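Local coordinates for protein beta-glucosidase (Saccharopolyspora erythraea D, PDB 5M6G) that probably hydrolyses terminal, non-reducing beta-D-glucosyl residues to release beta-D-glucose, as a two-domain enzyme of glycosyl hydrolase family 3, at residues V88-G91 / G92-P96; D129-H132 / G133-V137; W190-T193 / Y194-F197; D439-G442 / N443-G447; G446-T449 / I450-G454. All coordinates share one frame; numbering follows the deposited sequence.

Along the chain, contact 1 closes a turn just after strand 87-90, and contact 2 folds up the loop after strand 125-128, the next strand of the same parallel sheet. These two touch through Gly93 and Asn136. Contact 3 closes a turn in the loop after strand 176-177. Contact 4 is the short helix 441-445, and contact 5 is the loop that leaves it. Contacts 1 to 4 follow in series, and contact 5 begins where contact 4 ends, sharing Gly446 and Gly447; none nests in another. Contact 5 ties the two family regions together: His132 and Asn135 of contact 2 and Glu195 of contact 3 bond to it. Contacts 1, 2, 3 and 5 meet sorbitol.

Contact 1 (V88-G91 / G92-P96); sequences VLSG and GGSAP. With SOR (sorbitol), chain L.
Ser90 and Ser94 meet across a tight local turn at the end of strand 87-90, in the parallel sheet of the TIM-barrel-type domain. Gly91 to Ser94 form a type II beta turn. Ser94 N closes it on Gly91 O at 2.9 Å, from above the carbonyl plane. Gly93 has positive phi (82°), where a side chain would press on the carbonyl before it. A second bond lies beside the first. Ser90 OG donates to Ser94 O at 2.9 Å, in the carbonyl plane, with a C=O...donor angle of 160°. Its torsion sets this up: OG lies beside the backbone N, opposite the carbonyl carbon (chi1 -80°). The same hydroxyl also bonds Tyr126 OH. The CB atoms of Ser90 and Ser94 are 4.0 Å apart. Ser94 OG leaves the turn to bond Glu71 and Arg72, and Glu71 also accepts from Gly91 N. Replacing Ser90 with an alanine would probably cost Ser94 O this donor and leave the Tyr126 hydroxyl without its mate. The turn borders the sorbitol. Gly92 N comes to 3.1 Å from sorbitol C6, and Leu89 CD1 lies 4.0 Å from sorbitol O4. Paired hydroxyl and backbone bonds thus fix a glycine-rich turn, whose bare backbone can come close to the ligand.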
loop_
_atom_site.group_PDB
_atom_site.type_symbol
_atom_site.label_atom_id
_atom_site.label_comp_id
_atom_site.label_asym_id
_atom_site.label_seq_id
_atom_site.Cartn_x
_atom_site.Cartn_y
_atom_site.Cartn_z
ATOM N N VAL A 88 14.092 -11.848 -4.718
ATOM C CA VAL A 88 13.126 -11.855 -5.806
ATOM C C VAL A 88 11.877 -11.142 -5.308
ATOM O O VAL A 88 11.582 -11.146 -4.109
ATOM C CB VAL A 88 12.810 -13.294 -6.278
ATOM C CG1 VAL A 88 11.712 -13.316 -7.336
ATOM C CG2 VAL A 88 14.080 -13.967 -6.822
ATOM N N LEU A 89 11.156 -10.492 -6.226
ATOM C CA LEU A 89 9.854 -9.921 -5.902
ATOM C C LEU A 89 8.821 -10.382 -6.916
ATOM O O LEU A 89 9.143 -10.783 -8.038
ATOM C CB LEU A 89 9.850 -8.373 -5.860
ATOM C CG LEU A 89 9.798 -7.610 -7.194
ATOM C CD1 LEU A 89 9.090 -6.260 -7.049
ATOM C CD2 LEU A 89 11.190 -7.397 -7.778
ATOM N N SER A 90 7.563 -10.343 -6.486
ATOM C CA SER A 90 6.436 -10.328 -7.403
ATOM C C SER A 90 6.000 -8.880 -7.544
ATOM O O SER A 90 5.654 -8.238 -6.546
ATOM C CB SER A 90 5.275 -11.189 -6.897
ATOM O OG SER A 90 5.500 -12.554 -7.157
ATOM N N GLY A 91 6.060 -8.349 -8.758
ATOM C CA GLY A 91 5.398 -7.089 -9.020
ATOM C C GLY A 91 3.886 -7.257 -8.893
ATOM O O GLY A 91 3.364 -8.363 -8.747
ATOM N N GLY A 92 3.171 -6.134 -8.939
ATOM C CA GLY A 92 1.724 -6.183 -8.896
ATOM C C GLY A 92 1.179 -7.069 -9.998
ATOM O O GLY A 92 1.548 -6.920 -11.168
ATOM N N GLY A 93 0.310 -8.005 -9.639
ATOM C CA GLY A 93 -0.262 -8.914 -10.608
ATOM C C GLY A 93 0.601 -10.101 -10.969
ATOM O O GLY A 93 0.177 -10.922 -11.786
ATOM N N SER A 94 1.790 -10.231 -10.381
ATOM C CA SER A 94 2.753 -11.251 -10.795
ATOM C C SER A 94 2.575 -12.499 -9.932
ATOM O O SER A 94 3.346 -12.781 -9.011
ATOM C CB SER A 94 4.173 -10.698 -10.707
ATOM O OG SER A 94 5.088 -11.558 -11.361
ATOM N N ALA A 95 1.521 -13.285 -10.262
ATOM C CA ALA A 95 1.163 -14.467 -9.501
ATOM C C ALA A 95 1.570 -15.733 -10.244
ATOM O O ALA A 95 1.690 -15.723 -11.473
ATOM C CB ALA A 95 -0.348 -14.500 -9.243
ATOM N N PRO A 96 1.784 -16.835 -9.528
ATOM C CA PRO A 96 1.916 -18.133 -10.199
ATOM C C PRO A 96 0.559 -18.593 -10.715
ATOM O O PRO A 96 -0.477 -17.970 -10.469
ATOM C CB PRO A 96 2.414 -19.043 -9.079
ATOM C CG PRO A 96 1.666 -18.521 -7.891
ATOM C CD PRO A 96 1.705 -17.003 -8.065
HETATM C C1 SOR L . 5.852 0.953 -4.913
HETATM C C2 SOR L . 5.702 -0.530 -5.199
HETATM C C3 SOR L . 6.207 -0.815 -6.610
HETATM C C4 SOR L . 5.763 -2.195 -7.086
HETATM C C5 SOR L . 5.736 -2.322 -8.612
HETATM C C6 SOR L . 4.950 -3.579 -8.970
HETATM O O1 SOR L . 4.951 1.358 -3.910
HETATM O O2 SOR L . 6.445 -1.277 -4.252
HETATM O O3 SOR L . 7.610 -0.744 -6.599
HETATM O O4 SOR L . 6.615 -3.184 -6.544
HETATM O O5 SOR L . 5.156 -1.182 -9.233
HETATM O O6 SOR L . 4.550 -3.544 -10.323
#

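Contact 2 (D129-H132 / G133-V137); sequences DAVH and GHNNV. With SOR (sorbitol), chain L.
Asn135 OD1 accepts from Val131 N at 2.8 Å, nearly along the C=O axis, and folds the chain back on itself behind Asp129. His132 N adds a weak bond to the same oxygen at 3.3 Å. Asn135 CG sits between its backbone N and carbonyl carbon (chi1 44°), which turns the amide in toward these two N-H groups. The His132 ring crosses this side chain at about a right angle, with His132 CD2 3.6 Å from Asn135 OD1. Asp129 holds sorbitol with both carboxylate oxygens. Sorbitol O2 donates to Asp129 OD1 at 2.7 Å, and sorbitol O4 donates to Asp129 OD2 at 2.9 Å. Water 2 steadies the same residue: it accepts from Asp129 N and Asn136 ND2 and donates to Asp129 OD2. Asn136 OD1 reaches on to Gly93 N. Water 1 joins Asp129 O, His134 ND1 and Asn136 N. Farther out, His132 NE2 bonds Trp448 O, and His134 NE2 bonds Thr172. Val137 CG2 covers one face of the His134 ring, and Val137 N closes a type I turn on His134 O. This is a loop after a strand of the TIM-barrel-type domain, where such loops carry the ligand-binding residues.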
loop_
_atom_site.group_PDB
_atom_site.type_symbol
_atom_site.label_atom_id
_atom_site.label_comp_id
_atom_site.label_asym_id
_atom_site.label_seq_id
_atom_site.Cartn_x
_atom_site.Cartn_y
_atom_site.Cartn_z
ATOM N N ASP A 129 4.138 -6.533 -2.834
ATOM C CA ASP A 129 3.237 -5.476 -2.362
ATOM C C ASP A 129 2.059 -6.132 -1.651
ATOM O O ASP A 129 1.108 -6.588 -2.287
ATOM C CB ASP A 129 2.746 -4.599 -3.508
ATOM C CG ASP A 129 3.864 -3.827 -4.175
ATOM O OD1 ASP A 129 4.308 -2.799 -3.609
ATOM O OD2 ASP A 129 4.290 -4.250 -5.270
ATOM N N ALA A 130 2.136 -6.218 -0.327
ATOM C CA ALA A 130 0.985 -6.577 0.493
ATOM C C ALA A 130 0.583 -5.294 1.210
ATOM O O ALA A 130 0.931 -5.077 2.371
ATOM C CB ALA A 130 1.303 -7.722 1.470
ATOM N N VAL A 131 -0.151 -4.429 0.491
ATOM C CA VAL A 131 -0.412 -3.060 0.945
ATOM C C VAL A 131 -1.826 -2.845 1.497
ATOM O O VAL A 131 -2.095 -1.777 2.072
ATOM C CB VAL A 131 -0.136 -2.044 -0.185
ATOM C CG1 VAL A 131 1.320 -2.099 -0.583
ATOM C CG2 VAL A 131 -1.025 -2.331 -1.392
ATOM N N HIS A 132 -2.746 -3.800 1.319
ATOM C CA HIS A 132 -4.012 -3.760 2.054
ATOM C C HIS A 132 -4.480 -5.213 2.164
ATOM O O HIS A 132 -5.502 -5.637 1.626
ATOM C CB HIS A 132 -5.066 -2.828 1.442
ATOM C CG HIS A 132 -5.478 -3.152 0.031
ATOM N ND1 HIS A 132 -6.771 -2.961 -0.420
ATOM C CD2 HIS A 132 -4.774 -3.600 -1.034
ATOM C CE1 HIS A 132 -6.841 -3.276 -1.701
ATOM N NE2 HIS A 132 -5.645 -3.680 -2.095
ATOM N N GLY A 133 -3.701 -5.984 2.922
ATOM C CA GLY A 133 -3.760 -7.429 2.863
ATOM C C GLY A 133 -2.744 -7.958 1.869
ATOM O O GLY A 133 -1.992 -7.209 1.241
ATOM N N HIS A 134 -2.714 -9.289 1.737
ATOM C CA HIS A 134 -1.854 -9.965 0.761
ATOM C C HIS A 134 -2.543 -9.909 -0.608
ATOM O O HIS A 134 -3.016 -10.906 -1.158
ATOM C CB HIS A 134 -1.574 -11.390 1.229
ATOM C CG HIS A 134 -0.389 -12.030 0.579
ATOM N ND1 HIS A 134 0.311 -11.432 -0.443
ATOM C CD2 HIS A 134 0.208 -13.227 0.797
ATOM C CE1 HIS A 134 1.302 -12.225 -0.816
ATOM N NE2 HIS A 134 1.260 -13.322 -0.079
ATOM N N ASN A 135 -2.588 -8.691 -1.171
ATOM C CA ASN A 135 -3.565 -8.346 -2.204
ATOM C C ASN A 135 -3.301 -8.964 -3.574
ATOM O O ASN A 135 -4.200 -8.926 -4.418
ATOM C CB ASN A 135 -3.661 -6.825 -2.349
ATOM C CG ASN A 135 -2.294 -6.144 -2.350
ATOM O OD1 ASN A 135 -1.845 -5.647 -1.321
ATOM N ND2 ASN A 135 -1.633 -6.121 -3.504
ATOM N N ASN A 136 -2.116 -9.502 -3.845
ATOM C CA ASN A 136 -1.936 -10.232 -5.098
ATOM C C ASN A 136 -2.546 -11.628 -5.068
ATOM O O ASN A 136 -2.677 -12.253 -6.124
ATOM C CB ASN A 136 -0.445 -10.365 -5.437
ATOM C CG ASN A 136 0.166 -9.061 -5.864
ATOM O OD1 ASN A 136 -0.316 -8.401 -6.798
ATOM N ND2 ASN A 136 1.223 -8.658 -5.169
ATOM N N VAL A 137 -2.906 -12.135 -3.897
ATOM C CA VAL A 137 -3.284 -13.535 -3.731
ATOM C C VAL A 137 -4.808 -13.646 -3.773
ATOM O O VAL A 137 -5.514 -13.014 -2.980
ATOM C CB VAL A 137 -2.731 -14.116 -2.422
ATOM C CG1 VAL A 137 -3.280 -15.515 -2.211
ATOM C CG2 VAL A 137 -1.188 -14.137 -2.442
HETATM C C1 SOR L . 5.852 0.953 -4.913
HETATM C C2 SOR L . 5.702 -0.530 -5.199
HETATM C C3 SOR L . 6.207 -0.815 -6.610
HETATM C C4 SOR L . 5.763 -2.195 -7.086
HETATM C C5 SOR L . 5.736 -2.322 -8.612
HETATM C C6 SOR L . 4.950 -3.579 -8.970
HETATM O O1 SOR L . 4.951 1.358 -3.910
HETATM O O2 SOR L . 6.445 -1.277 -4.252
HETATM O O3 SOR L . 7.610 -0.744 -6.599
HETATM O O4 SOR L . 6.615 -3.184 -6.544
HETATM O O5 SOR L . 5.156 -1.182 -9.233
HETATM O O6 SOR L . 4.550 -3.544 -10.323
HETATM O O HOH W 1 0.311 -9.329 -2.443
HETATM O O HOH W 2 3.487 -6.953 -5.535
HETATM O O HOH W 3 -1.444 -4.562 3.927
#

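Contact 3 (W190-T193 / Y194-F197); sequences WGRT and YESF. With SOR (sorbitol), chain L.
Two successive turns bring Arg192 and Glu195 together in the loop after strand 176-177. Trp190 to Thr193 make a type I beta turn, in which Thr193 N and Thr193 OG1 both reach Trp190 O from one face of its plane. The chain runs from this turn straight into a short 3-10 segment that already includes Thr193. Glu195 N bonds Arg192 O at 2.9 Å, and Ser196 N bonds Thr193 O at 3.1 Å. The main side-chain contact is a salt bridge. Arg192 grips Glu195 side-on with two nitrogens, both on the one oxygen OE2. Arg192 NE is 2.8 Å from Glu195 OE2, and Arg192 NH2 is 3.1 Å from the same oxygen. OE2 lies in the guanidinium plane, which is 48° from the carboxylate plane. Both nitrogens come from one face of the carboxylate, NE from above its plane and NH2 on the syn side, tilted out of it. The Arg192 chain is bent at chi3 (72°), which brings NE alongside the acid. Its CB packs over the centre of one face of the Trp190 ring. Arg192 NH2, which also holds Glu195, donates to sorbitol O1 at 2.8 Å. Glu195 OE2 also accepts from Trp448 NE1 and from water 5, which is held by Gly191 O. The Tyr194 hydroxyl bonds Tyr503 O. Glu195 thus acts as a second-shell residue. It probably helps fix the rotation of Arg192 and offsets part of its charge.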
loop_
_atom_site.group_PDB
_atom_site.type_symbol
_atom_site.label_atom_id
_atom_site.label_comp_id
_atom_site.label_asym_id
_atom_site.label_seq_id
_atom_site.Cartn_x
_atom_site.Cartn_y
_atom_site.Cartn_z
ATOM N N TRP A 190 -3.014 13.368 -7.059
ATOM C CA TRP A 190 -2.072 12.255 -7.089
ATOM C C TRP A 190 -2.791 10.913 -7.162
ATOM O O TRP A 190 -3.722 10.651 -6.399
ATOM C CB TRP A 190 -1.201 12.303 -5.841
ATOM C CG TRP A 190 -0.013 11.391 -5.866
ATOM C CD1 TRP A 190 0.693 10.975 -6.967
ATOM C CD2 TRP A 190 0.639 10.812 -4.729
ATOM N NE1 TRP A 190 1.742 10.172 -6.579
ATOM C CE2 TRP A 190 1.735 10.057 -5.212
ATOM C CE3 TRP A 190 0.406 10.860 -3.346
ATOM C CZ2 TRP A 190 2.592 9.352 -4.362
ATOM C CZ3 TRP A 190 1.264 10.148 -2.500
ATOM C CH2 TRP A 190 2.343 9.412 -3.015
ATOM N N GLY A 191 -2.331 10.052 -8.068
ATOM C CA GLY A 191 -2.900 8.727 -8.199
ATOM C C GLY A 191 -2.642 7.800 -7.026
ATOM O O GLY A 191 -3.211 6.704 -6.997
ATOM N N ARG A 192 -1.802 8.197 -6.070
ATOM C CA ARG A 192 -1.553 7.376 -4.892
ATOM C C ARG A 192 -2.098 8.013 -3.618
ATOM O O ARG A 192 -1.726 7.603 -2.512
ATOM C CB ARG A 192 -0.055 7.083 -4.754
ATOM C CG ARG A 192 0.604 6.748 -6.075
ATOM C CD ARG A 192 1.977 6.104 -5.873
ATOM N NE ARG A 192 1.877 4.740 -5.370
ATOM C CZ ARG A 192 2.884 3.865 -5.396
ATOM N NH1 ARG A 192 4.059 4.227 -5.902
ATOM N NH2 ARG A 192 2.720 2.631 -4.924
ATOM N N THR A 193 -2.977 9.013 -3.752
ATOM C CA THR A 193 -3.581 9.620 -2.574
ATOM C C THR A 193 -4.207 8.563 -1.667
ATOM O O THR A 193 -4.144 8.673 -0.437
ATOM C CB THR A 193 -4.626 10.656 -3.001
ATOM O OG1 THR A 193 -3.974 11.719 -3.709
ATOM C CG2 THR A 193 -5.361 11.234 -1.787
ATOM N N TYR A 194 -4.798 7.517 -2.253
ATOM C CA TYR A 194 -5.463 6.512 -1.427
ATOM C C TYR A 194 -4.476 5.640 -0.675
ATOM O O TYR A 194 -4.864 4.978 0.293
ATOM C CB TYR A 194 -6.389 5.628 -2.268
ATOM C CG TYR A 194 -5.731 4.645 -3.234
ATOM C CD1 TYR A 194 -5.252 3.399 -2.803
ATOM C CD2 TYR A 194 -5.645 4.939 -4.580
ATOM C CE1 TYR A 194 -4.684 2.498 -3.706
ATOM C CE2 TYR A 194 -5.079 4.057 -5.477
ATOM C CZ TYR A 194 -4.606 2.838 -5.038
ATOM O OH TYR A 194 -4.059 1.973 -5.955
ATOM N N GLU A 195 -3.215 5.608 -1.100
ATOM C CA GLU A 195 -2.218 4.859 -0.351
ATOM C C GLU A 195 -1.679 5.636 0.838
ATOM O O GLU A 195 -0.847 5.110 1.580
ATOM C CB GLU A 195 -1.075 4.456 -1.280
ATOM C CG GLU A 195 -1.568 3.676 -2.485
ATOM C CD GLU A 195 -0.452 2.945 -3.188
ATOM O OE1 GLU A 195 0.193 2.093 -2.542
ATOM O OE2 GLU A 195 -0.229 3.223 -4.385
ATOM N N SER A 196 -2.133 6.870 1.040
ATOM C CA SER A 196 -1.674 7.711 2.136
ATOM C C SER A 196 -2.667 7.667 3.290
ATOM O O SER A 196 -3.883 7.741 3.085
ATOM C CB SER A 196 -1.492 9.156 1.653
ATOM O OG SER A 196 -1.217 10.060 2.712
ATOM N N PHE A 197 -2.146 7.572 4.510
ATOM C CA PHE A 197 -3.007 7.646 5.681
ATOM C C PHE A 197 -3.604 9.036 5.898
ATOM O O PHE A 197 -4.573 9.173 6.653
ATOM C CB PHE A 197 -2.235 7.235 6.923
ATOM C CG PHE A 197 -1.882 5.785 6.962
ATOM C CD1 PHE A 197 -2.869 4.829 7.157
ATOM C CD2 PHE A 197 -0.559 5.377 6.830
ATOM C CE1 PHE A 197 -2.545 3.464 7.220
ATOM C CE2 PHE A 197 -0.225 4.029 6.896
ATOM C CZ PHE A 197 -1.223 3.067 7.083
HETATM C C1 SOR L . 5.852 0.953 -4.913
HETATM C C2 SOR L . 5.702 -0.530 -5.199
HETATM C C3 SOR L . 6.207 -0.815 -6.610
HETATM C C4 SOR L . 5.763 -2.195 -7.086
HETATM C C5 SOR L . 5.736 -2.322 -8.612
HETATM C C6 SOR L . 4.950 -3.579 -8.970
HETATM O O1 SOR L . 4.951 1.358 -3.910
HETATM O O2 SOR L . 6.445 -1.277 -4.252
HETATM O O3 SOR L . 7.610 -0.744 -6.599
HETATM O O4 SOR L . 6.615 -3.184 -6.544
HETATM O O5 SOR L . 5.156 -1.182 -9.233
HETATM O O6 SOR L . 4.550 -3.544 -10.323
HETATM O O HOH W 4 -5.799 8.571 -5.321
HETATM O O HOH W 5 -1.738 4.179 -6.458
#

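Contact 4 (D439-G442 / N443-G447); sequences DDIG and NQSGG
Asp440 caps the N terminus of the short helix 441-445 and meets Asn443 one turn on. Asp440 OD1 accepts from Asn443 N at 2.8 Å, on the anti side, tilted out of the carboxylate plane. CG stands opposite the backbone N (chi1 -163°), which carries the acid over the first turn. There the Asp440 carboxylate and Asn443 amide planes lie stacked, 8° apart. Asn443 OD1 bonds Ser456, and its ND2 bonds Lys436 O. This is an N-cap in the C-terminal family region, and Asp440 OD1 also accepts from Gly457 N. Changing Asp440 to an alanine would probably leave the N-H groups of Asn443 and Gly457 without this acceptor and fray the helix start. Within the helix Gln444 N bonds Asp440 O at 3.0 Å. Ser445 OG turns back to Ile441 O at 2.8 Å. Gln444 lies beside Ile441, its NE2 3.8 Å from Ile441 CD1, and that amide nitrogen bonds Gly563 O. Gly446 N reaches Gly442 O at 2.9 Å as the chain leaves the helix with positive phi.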
loop_
_atom_site.group_PDB
_atom_site.type_symbol
_atom_site.label_atom_id
_atom_site.label_comp_id
_atom_site.label_asym_id
_atom_site.label_seq_id
_atom_site.Cartn_x
_atom_site.Cartn_y
_atom_site.Cartn_z
ATOM N N ASP A 439 -22.146 -2.844 -6.458
ATOM C CA ASP A 439 -22.162 -4.300 -6.529
ATOM C C ASP A 439 -20.917 -4.780 -7.270
ATOM O O ASP A 439 -20.984 -5.503 -8.261
ATOM C CB ASP A 439 -23.430 -4.798 -7.232
ATOM C CG ASP A 439 -23.620 -6.305 -7.116
ATOM O OD1 ASP A 439 -23.220 -6.883 -6.088
ATOM O OD2 ASP A 439 -24.193 -6.915 -8.048
ATOM N N ASP A 440 -19.740 -4.385 -6.787
ATOM C CA ASP A 440 -18.528 -4.652 -7.561
ATOM C C ASP A 440 -17.359 -4.782 -6.591
ATOM O O ASP A 440 -16.871 -3.780 -6.066
ATOM C CB ASP A 440 -18.293 -3.555 -8.589
ATOM C CG ASP A 440 -17.311 -3.969 -9.670
ATOM O OD1 ASP A 440 -16.111 -4.139 -9.363
ATOM O OD2 ASP A 440 -17.738 -4.118 -10.834
ATOM N N ILE A 441 -16.922 -6.026 -6.369
ATOM C CA ILE A 441 -15.802 -6.296 -5.471
ATOM C C ILE A 441 -14.572 -5.519 -5.912
ATOM O O ILE A 441 -13.873 -4.902 -5.095
ATOM C CB ILE A 441 -15.518 -7.808 -5.426
ATOM C CG1 ILE A 441 -16.697 -8.553 -4.797
ATOM C CG2 ILE A 441 -14.210 -8.087 -4.706
ATOM C CD1 ILE A 441 -16.854 -8.295 -3.314
ATOM N N GLY A 442 -14.282 -5.545 -7.212
ATOM C CA GLY A 442 -13.060 -4.910 -7.684
ATOM C C GLY A 442 -13.099 -3.397 -7.553
ATOM O O GLY A 442 -12.107 -2.776 -7.167
ATOM N N ASN A 443 -14.239 -2.778 -7.874
ATOM C CA ASN A 443 -14.338 -1.327 -7.707
ATOM C C ASN A 443 -14.227 -0.934 -6.237
ATOM O O ASN A 443 -13.581 0.067 -5.901
ATOM C CB ASN A 443 -15.644 -0.791 -8.298
ATOM C CG ASN A 443 -15.683 -0.859 -9.819
ATOM O OD1 ASN A 443 -14.665 -1.101 -10.472
ATOM N ND2 ASN A 443 -16.876 -0.652 -10.388
ATOM N N GLN A 444 -14.849 -1.704 -5.342
ATOM C CA GLN A 444 -14.776 -1.349 -3.929
ATOM C C GLN A 444 -13.398 -1.639 -3.351
ATOM O O GLN A 444 -13.062 -1.115 -2.290
ATOM C CB GLN A 444 -15.864 -2.078 -3.131
ATOM C CG GLN A 444 -15.567 -3.551 -2.804
ATOM C CD GLN A 444 -16.757 -4.259 -2.170
ATOM O OE1 GLN A 444 -17.908 -4.014 -2.543
ATOM N NE2 GLN A 444 -16.484 -5.155 -1.216
ATOM N N SER A 445 -12.590 -2.436 -4.038
ATOM C CA SER A 445 -11.231 -2.699 -3.586
ATOM C C SER A 445 -10.228 -1.708 -4.148
ATOM O O SER A 445 -9.230 -1.404 -3.480
ATOM C CB SER A 445 -10.831 -4.121 -3.972
ATOM O OG SER A 445 -11.673 -5.051 -3.313
ATOM N N GLY A 446 -10.461 -1.212 -5.362
ATOM C CA GLY A 446 -9.531 -0.260 -5.960
ATOM C C GLY A 446 -8.212 -0.922 -6.358
ATOM O O GLY A 446 -8.097 -2.148 -6.478
ATOM N N GLY A 447 -7.204 -0.076 -6.552
ATOM C CA GLY A 447 -5.922 -0.526 -7.069
ATOM C C GLY A 447 -5.243 -1.536 -6.166
ATOM O O GLY A 447 -5.596 -1.731 -5.003
HETATM O O HOH W 6 -19.660 -2.888 -4.456
HETATM O O HOH W 7 -9.699 -3.780 -8.239
#

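Contact 5 (G446-T449 / I450-G454); sequences GGWT and ISWQG. With SOR (sorbitol), chain L.
Trp448 turns its CG away from its own carbonyl carbon (chi1 -65°), while Trp452 sets CG opposite its backbone N (chi1 171°). These torsions swing two indoles together from backbones that point them apart. They form a T-shaped (edge-to-face) pair, with planes at 72° and centroids 4.6 Å apart. The Trp452 edge meets the Trp448 face: Trp452 CD1 lies 3.4 Å from Trp448 CH2, toward the rim of the six-membered ring. Trp448 N also bonds Trp452 O at 2.9 Å, which closes the loop. This loop follows helix 441-445 in the C-terminal family region and reaches the sorbitol pocket, which residues of both family regions line. Trp448 CH2 comes to 3.5 Å from sorbitol C4, edge on, and sorbitol O6 lies over one face of Trp452. Trp452 NE1 bonds Glu505 OE2, which probably helps hold the Trp452 ring in place. Gly454 CA comes to 3.8 Å from Gly446 O, where a side chain would clash. Water 8 bridges Thr449 O and Ser451 OG.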
loop_
_atom_site.group_PDB
_atom_site.type_symbol
_atom_site.label_atom_id
_atom_site.label_comp_id
_atom_site.label_asym_id
_atom_site.label_seq_id
_atom_site.Cartn_x
_atom_site.Cartn_y
_atom_site.Cartn_z
ATOM N N GLY A 446 -10.461 -1.212 -5.362
ATOM C CA GLY A 446 -9.531 -0.260 -5.960
ATOM C C GLY A 446 -8.212 -0.922 -6.358
ATOM O O GLY A 446 -8.097 -2.148 -6.478
ATOM N N GLY A 447 -7.204 -0.076 -6.552
ATOM C CA GLY A 447 -5.922 -0.526 -7.069
ATOM C C GLY A 447 -5.243 -1.536 -6.166
ATOM O O GLY A 447 -5.596 -1.731 -5.003
ATOM N N TRP A 448 -4.231 -2.198 -6.735
ATOM C CA TRP A 448 -3.431 -3.174 -5.998
ATOM C C TRP A 448 -4.320 -4.277 -5.426
ATOM O O TRP A 448 -4.271 -4.597 -4.240
ATOM C CB TRP A 448 -2.632 -2.497 -4.881
ATOM C CG TRP A 448 -1.587 -1.516 -5.341
ATOM C CD1 TRP A 448 -1.666 -0.151 -5.304
ATOM C CD2 TRP A 448 -0.295 -1.827 -5.870
ATOM N NE1 TRP A 448 -0.507 0.407 -5.796
ATOM C CE2 TRP A 448 0.353 -0.602 -6.148
ATOM C CE3 TRP A 448 0.378 -3.025 -6.147
ATOM C CZ2 TRP A 448 1.643 -0.540 -6.687
ATOM C CZ3 TRP A 448 1.662 -2.961 -6.679
ATOM C CH2 TRP A 448 2.276 -1.726 -6.944
ATOM N N THR A 449 -5.188 -4.823 -6.267
ATOM C CA THR A 449 -6.071 -5.901 -5.836
ATOM C C THR A 449 -6.043 -6.952 -6.934
ATOM O O THR A 449 -6.585 -6.726 -8.020
ATOM C CB THR A 449 -7.489 -5.397 -5.565
ATOM O OG1 THR A 449 -7.443 -4.271 -4.665
ATOM C CG2 THR A 449 -8.320 -6.511 -4.932
ATOM N N ILE A 450 -5.388 -8.081 -6.646
ATOM C CA ILE A 450 -5.038 -9.127 -7.603
ATOM C C ILE A 450 -4.078 -8.589 -8.650
ATOM O O ILE A 450 -2.901 -8.960 -8.662
ATOM C CB ILE A 450 -6.268 -9.752 -8.282
ATOM C CG1 ILE A 450 -7.282 -10.193 -7.235
ATOM C CG2 ILE A 450 -5.813 -10.943 -9.126
ATOM C CD1 ILE A 450 -6.709 -11.104 -6.185
ATOM N N SER A 451 -4.573 -7.735 -9.545
ATOM C CA SER A 451 -3.731 -7.058 -10.521
ATOM C C SER A 451 -3.119 -5.790 -9.923
ATOM O O SER A 451 -3.435 -5.383 -8.805
ATOM C CB SER A 451 -4.534 -6.696 -11.766
ATOM O OG SER A 451 -5.480 -5.694 -11.450
ATOM N N TRP A 452 -2.234 -5.162 -10.701
ATOM C CA TRP A 452 -1.571 -3.929 -10.276
ATOM C C TRP A 452 -2.547 -2.754 -10.238
ATOM O O TRP A 452 -2.702 -2.081 -9.209
ATOM C CB TRP A 452 -0.410 -3.635 -11.232
ATOM C CG TRP A 452 0.239 -2.301 -11.061
ATOM C CD1 TRP A 452 0.571 -1.686 -9.888
ATOM C CD2 TRP A 452 0.633 -1.408 -12.109
ATOM N NE1 TRP A 452 1.155 -0.467 -10.145
ATOM C CE2 TRP A 452 1.205 -0.274 -11.501
ATOM C CE3 TRP A 452 0.559 -1.461 -13.507
ATOM C CZ2 TRP A 452 1.703 0.802 -12.239
ATOM C CZ3 TRP A 452 1.060 -0.394 -14.239
ATOM C CH2 TRP A 452 1.620 0.721 -13.602
ATOM N N GLN A 453 -3.204 -2.479 -11.360
ATOM C CA GLN A 453 -4.145 -1.364 -11.430
ATOM C C GLN A 453 -5.462 -1.647 -10.722
ATOM O O GLN A 453 -6.272 -0.719 -10.555
ATOM C CB GLN A 453 -4.434 -1.018 -12.886
ATOM C CG GLN A 453 -3.280 -0.386 -13.609
ATOM C CD GLN A 453 -2.952 0.976 -13.037
ATOM O OE1 GLN A 453 -3.837 1.815 -12.857
ATOM N NE2 GLN A 453 -1.686 1.195 -12.725
ATOM N N GLY A 454 -5.697 -2.890 -10.304
ATOM C CA GLY A 454 -7.038 -3.317 -9.955
ATOM C C GLY A 454 -7.898 -3.425 -11.205
ATOM O O GLY A 454 -7.474 -3.132 -12.318
HETATM C C1 SOR L . 5.852 0.953 -4.913
HETATM C C2 SOR L . 5.702 -0.530 -5.199
HETATM C C3 SOR L . 6.207 -0.815 -6.610
HETATM C C4 SOR L . 5.763 -2.195 -7.086
HETATM C C5 SOR L . 5.736 -2.322 -8.612
HETATM C C6 SOR L . 4.950 -3.579 -8.970
HETATM O O1 SOR L . 4.951 1.358 -3.910
HETATM O O2 SOR L . 6.445 -1.277 -4.252
HETATM O O3 SOR L . 7.610 -0.744 -6.599
HETATM O O4 SOR L . 6.615 -3.184 -6.544
HETATM O O5 SOR L . 5.156 -1.182 -9.233
HETATM O O6 SOR L . 4.550 -3.544 -10.323
HETATM O O HOH W 8 -7.745 -6.956 -10.786
#